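Local coordinates for glycosyl hydrolase family 62 protein (PDB 5B6T) that hydrolyses alpha-L-arabinofuranosides and, as a family 62 glycoside hydrolase, probably releases arabinofuranosyl side groups from arabinoxylan, at residues W95-S107 against N138-S150. Numbering follows the deposited sequence.
Sequences WYLVYQNGNAAYS and NGHWVDMWVICDS. With GOL (glycerol), chain E.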
loop_
_atom_site.group_PDB
_atom_site.type_symbol
_atom_site.label_atom_id
_atom_site.label_comp_id
_atom_site.label_asym_id
_atom_site.label_seq_id
_atom_site.Cartn_x
_atom_site.Cartn_y
_atom_site.Cartn_z
ATOM N N TRP A 95 -13.834 8.558 -7.215
ATOM C CA TRP A 95 -12.824 7.876 -6.433
ATOM C C TRP A 95 -12.810 6.408 -6.851
ATOM O O TRP A 95 -13.856 5.799 -7.157
ATOM C CB TRP A 95 -13.096 7.972 -4.931
ATOM C CG TRP A 95 -13.042 9.347 -4.373
ATOM C CD1 TRP A 95 -14.060 10.228 -4.297
ATOM C CD2 TRP A 95 -11.903 9.986 -3.780
ATOM N NE1 TRP A 95 -13.633 11.395 -3.698
ATOM C CE2 TRP A 95 -12.315 11.267 -3.365
ATOM C CE3 TRP A 95 -10.584 9.588 -3.543
ATOM C CZ2 TRP A 95 -11.448 12.161 -2.756
ATOM C CZ3 TRP A 95 -9.715 10.486 -2.916
ATOM C CH2 TRP A 95 -10.160 11.762 -2.545
ATOM N N TYR A 96 -11.596 5.853 -6.899
ATOM C CA TYR A 96 -11.359 4.431 -7.106
ATOM C C TYR A 96 -10.775 3.841 -5.849
ATOM O O TYR A 96 -9.964 4.507 -5.153
ATOM C CB TYR A 96 -10.415 4.167 -8.297
ATOM C CG TYR A 96 -11.092 4.196 -9.635
ATOM C CD1 TYR A 96 -11.541 5.375 -10.184
ATOM C CD2 TYR A 96 -11.296 3.021 -10.352
ATOM C CE1 TYR A 96 -12.211 5.396 -11.408
ATOM C CE2 TYR A 96 -11.952 3.033 -11.557
ATOM C CZ TYR A 96 -12.406 4.208 -12.084
ATOM O OH TYR A 96 -13.070 4.220 -13.304
ATOM N N LEU A 97 -11.158 2.596 -5.578
ATOM C CA LEU A 97 -10.567 1.763 -4.527
ATOM C C LEU A 97 -10.131 0.468 -5.232
ATOM O O LEU A 97 -10.984 -0.288 -5.725
ATOM C CB LEU A 97 -11.594 1.450 -3.433
ATOM C CG LEU A 97 -11.025 0.833 -2.161
ATOM C CD1 LEU A 97 -10.107 1.809 -1.405
ATOM C CD2 LEU A 97 -12.137 0.325 -1.237
ATOM N N VAL A 98 -8.817 0.313 -5.341
ATOM C CA VAL A 98 -8.164 -0.792 -5.995
ATOM C C VAL A 98 -7.758 -1.793 -4.923
ATOM O O VAL A 98 -7.337 -1.401 -3.827
ATOM C CB VAL A 98 -6.954 -0.283 -6.805
ATOM C CG1 VAL A 98 -6.061 -1.425 -7.278
ATOM C CG2 VAL A 98 -7.442 0.530 -7.971
ATOM N N TYR A 99 -7.931 -3.074 -5.204
ATOM C CA TYR A 99 -7.638 -4.147 -4.234
ATOM C C TYR A 99 -7.597 -5.486 -4.979
ATOM O O TYR A 99 -7.804 -5.530 -6.213
ATOM C CB TYR A 99 -8.693 -4.179 -3.102
ATOM C CG TYR A 99 -10.121 -4.208 -3.632
ATOM C CD1 TYR A 99 -10.810 -3.034 -3.860
ATOM C CD2 TYR A 99 -10.795 -5.409 -3.848
ATOM C CE1 TYR A 99 -12.090 -3.035 -4.355
ATOM C CE2 TYR A 99 -12.095 -5.420 -4.326
ATOM C CZ TYR A 99 -12.752 -4.223 -4.564
ATOM O OH TYR A 99 -14.041 -4.201 -5.074
ATOM N N GLN A 100 -7.343 -6.558 -4.233
ATOM C CA GLN A 100 -7.326 -7.900 -4.836
ATOM C C GLN A 100 -8.497 -8.713 -4.309
ATOM O O GLN A 100 -8.926 -8.573 -3.157
ATOM C CB GLN A 100 -6.008 -8.606 -4.507
ATOM C CG GLN A 100 -5.861 -8.989 -3.039
ATOM C CD GLN A 100 -4.484 -8.765 -2.452
ATOM O OE1 GLN A 100 -3.759 -7.861 -2.831
ATOM N NE2 GLN A 100 -4.124 -9.592 -1.513
ATOM N N ASN A 101 -9.027 -9.565 -5.171
ATOM C CA ASN A 101 -10.100 -10.471 -4.825
ATOM C C ASN A 101 -9.848 -11.861 -5.411
ATOM O O ASN A 101 -10.801 -12.644 -5.552
ATOM C CB ASN A 101 -11.449 -9.932 -5.321
ATOM C CG ASN A 101 -11.578 -9.964 -6.827
ATOM O OD1 ASN A 101 -10.584 -10.061 -7.560
ATOM N ND2 ASN A 101 -12.819 -9.854 -7.296
ATOM N N GLY A 102 -8.601 -12.164 -5.727
ATOM C CA GLY A 102 -8.236 -13.311 -6.582
ATOM C C GLY A 102 -7.826 -12.860 -7.991
ATOM O O GLY A 102 -7.014 -13.522 -8.687
ATOM N N ASN A 103 -8.374 -11.713 -8.389
ATOM C CA ASN A 103 -7.979 -10.967 -9.582
ATOM C C ASN A 103 -7.519 -9.572 -9.104
ATOM O O ASN A 103 -7.484 -9.306 -7.889
ATOM C CB ASN A 103 -9.191 -10.915 -10.532
ATOM C CG ASN A 103 -8.828 -10.629 -11.982
ATOM O OD1 ASN A 103 -7.871 -9.913 -12.329
ATOM N ND2 ASN A 103 -9.673 -11.130 -12.862
ATOM N N ALA A 104 -7.136 -8.717 -10.026
ATOM C CA ALA A 104 -6.906 -7.301 -9.757
ATOM C C ALA A 104 -8.236 -6.590 -9.898
ATOM O O ALA A 104 -8.827 -6.595 -10.972
ATOM C CB ALA A 104 -5.893 -6.746 -10.753
ATOM N N ALA A 105 -8.724 -6.008 -8.806
ATOM C CA ALA A 105 -10.095 -5.496 -8.730
ATOM C C ALA A 105 -10.199 -4.037 -8.353
ATOM O O ALA A 105 -9.228 -3.408 -7.865
ATOM C CB ALA A 105 -10.900 -6.333 -7.760
ATOM N N TYR A 106 -11.390 -3.473 -8.583
ATOM C CA TYR A 106 -11.647 -2.117 -8.152
ATOM C C TYR A 106 -13.121 -1.853 -7.910
ATOM O O TYR A 106 -13.991 -2.531 -8.497
ATOM C CB TYR A 106 -11.131 -1.103 -9.184
ATOM C CG TYR A 106 -11.871 -1.177 -10.510
ATOM C CD1 TYR A 106 -11.464 -2.086 -11.492
ATOM C CD2 TYR A 106 -12.977 -0.376 -10.758
ATOM C CE1 TYR A 106 -12.137 -2.191 -12.691
ATOM C CE2 TYR A 106 -13.656 -0.447 -11.972
ATOM C CZ TYR A 106 -13.243 -1.371 -12.907
ATOM O OH TYR A 106 -13.905 -1.472 -14.118
ATOM N N SER A 107 -13.373 -0.880 -7.033
ATOM C CA SER A 107 -14.688 -0.272 -6.828
ATOM C C SER A 107 -14.590 1.219 -7.117
ATOM O O SER A 107 -13.505 1.806 -7.069
ATOM C CB SER A 107 -15.171 -0.488 -5.386
ATOM O OG SER A 107 -15.334 -1.856 -5.122
ATOM N N ASN A 138 4.775 -20.916 -6.217
ATOM C CA ASN A 138 3.599 -21.062 -5.316
ATOM C C ASN A 138 3.418 -19.806 -4.484
ATOM O O ASN A 138 3.169 -19.842 -3.292
ATOM C CB ASN A 138 3.457 -22.382 -4.503
ATOM C CG ASN A 138 4.629 -22.635 -3.684
ATOM O OD1 ASN A 138 5.516 -21.785 -3.646
ATOM N ND2 ASN A 138 4.718 -23.817 -3.080
ATOM N N GLY A 139 3.523 -18.681 -5.169
ATOM C CA GLY A 139 3.149 -17.383 -4.592
ATOM C C GLY A 139 1.655 -17.072 -4.689
ATOM O O GLY A 139 0.784 -17.944 -4.810
ATOM N N HIS A 140 1.365 -15.772 -4.637
ATOM C CA HIS A 140 0.012 -15.226 -4.595
ATOM C C HIS A 140 0.025 -13.904 -5.317
ATOM O O HIS A 140 0.973 -13.154 -5.166
ATOM C CB HIS A 140 -0.398 -14.979 -3.146
ATOM C CG HIS A 140 -0.370 -16.219 -2.327
ATOM N ND1 HIS A 140 -1.444 -17.081 -2.271
ATOM C CD2 HIS A 140 0.609 -16.771 -1.573
ATOM C CE1 HIS A 140 -1.113 -18.129 -1.529
ATOM N NE2 HIS A 140 0.109 -17.942 -1.062
ATOM N N TRP A 141 -0.983 -13.650 -6.136
ATOM C CA TRP A 141 -1.101 -12.429 -6.897
ATOM C C TRP A 141 -1.735 -11.347 -6.022
ATOM O O TRP A 141 -2.949 -11.396 -5.725
ATOM C CB TRP A 141 -1.920 -12.701 -8.143
ATOM C CG TRP A 141 -1.974 -11.573 -9.096
ATOM C CD1 TRP A 141 -1.044 -10.595 -9.294
ATOM C CD2 TRP A 141 -2.971 -11.369 -10.085
ATOM N NE1 TRP A 141 -1.424 -9.766 -10.308
ATOM C CE2 TRP A 141 -2.617 -10.212 -10.812
ATOM C CE3 TRP A 141 -4.156 -12.030 -10.412
ATOM C CZ2 TRP A 141 -3.404 -9.722 -11.842
ATOM C CZ3 TRP A 141 -4.933 -11.532 -11.435
ATOM C CH2 TRP A 141 -4.549 -10.398 -12.146
ATOM N N VAL A 142 -0.910 -10.369 -5.615
ATOM C CA VAL A 142 -1.278 -9.457 -4.556
ATOM C C VAL A 142 -0.811 -8.029 -4.814
ATOM O O VAL A 142 0.032 -7.782 -5.650
ATOM C CB VAL A 142 -0.737 -9.936 -3.172
ATOM C CG1 VAL A 142 -1.357 -11.288 -2.824
ATOM C CG2 VAL A 142 0.792 -9.942 -3.077
ATOM N N ASP A 143 -1.417 -7.111 -4.053
ATOM C CA ASP A 143 -0.907 -5.744 -3.845
ATOM C C ASP A 143 -0.910 -4.909 -5.115
ATOM O O ASP A 143 0.142 -4.556 -5.684
ATOM C CB ASP A 143 0.457 -5.789 -3.130
ATOM C CG ASP A 143 0.371 -6.505 -1.803
ATOM O OD1 ASP A 143 -0.742 -6.583 -1.245
ATOM O OD2 ASP A 143 1.404 -6.971 -1.275
ATOM N N MET A 144 -2.131 -4.621 -5.532
ATOM C CA MET A 144 -2.427 -3.944 -6.787
ATOM C C MET A 144 -2.291 -2.446 -6.591
ATOM O O MET A 144 -2.881 -1.891 -5.652
ATOM C CB MET A 144 -3.865 -4.281 -7.205
ATOM C CG MET A 144 -4.210 -5.753 -7.129
ATOM S SD MET A 144 -3.201 -6.754 -8.225
ATOM C CE MET A 144 -3.672 -8.405 -7.678
ATOM N N TRP A 145 -1.549 -1.796 -7.489
ATOM C CA TRP A 145 -1.260 -0.369 -7.355
ATOM C C TRP A 145 -1.334 0.356 -8.686
ATOM O O TRP A 145 -0.612 -0.010 -9.640
ATOM C CB TRP A 145 0.137 -0.210 -6.738
ATOM C CG TRP A 145 0.535 1.221 -6.535
ATOM C CD1 TRP A 145 1.093 2.073 -7.462
ATOM C CD2 TRP A 145 0.431 1.968 -5.332
ATOM N NE1 TRP A 145 1.288 3.295 -6.907
ATOM C CE2 TRP A 145 0.914 3.263 -5.591
ATOM C CE3 TRP A 145 -0.022 1.669 -4.053
ATOM C CZ2 TRP A 145 0.929 4.270 -4.610
ATOM C CZ3 TRP A 145 -0.020 2.659 -3.104
ATOM C CH2 TRP A 145 0.476 3.935 -3.375
ATOM N N VAL A 146 -2.153 1.402 -8.748
ATOM C CA VAL A 146 -2.290 2.263 -9.923
ATOM C C VAL A 146 -1.537 3.570 -9.729
ATOM O O VAL A 146 -1.605 4.195 -8.676
ATOM C CB VAL A 146 -3.787 2.552 -10.222
ATOM C CG1 VAL A 146 -3.936 3.654 -11.275
ATOM C CG2 VAL A 146 -4.532 1.292 -10.622
ATOM N N ILE A 147 -0.846 3.992 -10.785
ATOM C CA ILE A 147 -0.323 5.360 -10.907
ATOM C C ILE A 147 -0.430 5.769 -12.370
ATOM O O ILE A 147 -0.101 4.992 -13.273
ATOM C CB ILE A 147 1.109 5.512 -10.338
ATOM C CG1 ILE A 147 1.639 6.930 -10.563
ATOM C CG2 ILE A 147 2.088 4.472 -10.893
ATOM C CD1 ILE A 147 2.906 7.240 -9.823
ATOM N N CYS A 148 -0.873 7.011 -12.595
ATOM C CA CYS A 148 -1.025 7.566 -13.934
ATOM C C CYS A 148 -0.131 8.785 -14.110
ATOM O O CYS A 148 0.139 9.511 -13.160
ATOM C CB CYS A 148 -2.473 7.991 -14.170
ATOM S SG CYS A 148 -3.672 6.702 -13.751
ATOM N N ASP A 149 0.252 9.061 -15.355
ATOM C CA ASP A 149 0.864 10.347 -15.669
ATOM C C ASP A 149 -0.105 11.077 -16.615
ATOM O O ASP A 149 -1.276 10.729 -16.651
ATOM C CB ASP A 149 2.287 10.154 -16.209
ATOM C CG ASP A 149 2.340 9.563 -17.610
ATOM O OD1 ASP A 149 1.317 9.247 -18.234
ATOM O OD2 ASP A 149 3.476 9.412 -18.105
ATOM N N SER A 150 0.337 12.063 -17.393
ATOM C CA SER A 150 -0.604 12.794 -18.257
ATOM C C SER A 150 -1.182 11.995 -19.432
ATOM O O SER A 150 -2.150 12.423 -20.076
ATOM C CB SER A 150 0.074 14.065 -18.802
ATOM O OG SER A 150 1.152 13.729 -19.663
HETATM C C1 GOL E . -1.610 -8.253 1.282
HETATM O O1 GOL E . -1.665 -8.753 -0.050
HETATM C C2 GOL E . -1.598 -9.489 2.109
HETATM O O2 GOL E . -0.312 -9.597 2.760
HETATM C C3 GOL E . -2.865 -9.469 2.949
HETATM O O3 GOL E . -2.727 -8.674 4.118
HETATM O O HOH W 1 -4.297 -5.243 -3.769
#
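Gln-100 reaching Asp-143 and Met-144 packing on Val-98 make this a buried contact between neighbouring blades of the five-bladed beta-propeller of family 62. Strand 142-148, innermost in its four-stranded blade, runs roughly antiparallel to strand 95-100, the two axes 6.0 Å apart at closest approach, with hairpin partner 104-107 alongside. One direct hydrogen bond joins the two segments: Asp-143 N donates to Gln-100 OE1 at 2.7 Å, almost straight (178°) but tilted 29° from the amide plane. A water also links this oxygen to Met-144 N, from which it accepts. At the other end of the amide, Gln-100 NE2 is hydrogen-bonded to Tyr-80 OH and donates at 3.0 Å to O1 of a glycerol, probably from the crystallisation liquor; O1 donates to Asp-143 OD1, whose side chain lies about 6 Å from bound calcium and lead. An alanine in place of Gln-100 would probably leave the buried Asp-143 N without its acceptor and Tyr-80 OH without NE2. Val-98 CG1 sits 3.6 Å from Met-144 CB, and Val-98 CG2 meets Val-146 CG2. Trp-141 extends away from its backbone N (chi1 -173°), bringing CH2 of its ring obliquely to 3.4 Å from Asn-103 OD1; NE1 is hydrogen-bonded to Ser-157 OG. Met-144, bent at chi2, lays SD 3.7 Å from Ala-104 CB and holds its CE methyl 3.6 Å above the Trp-141 ring plane, near the rim.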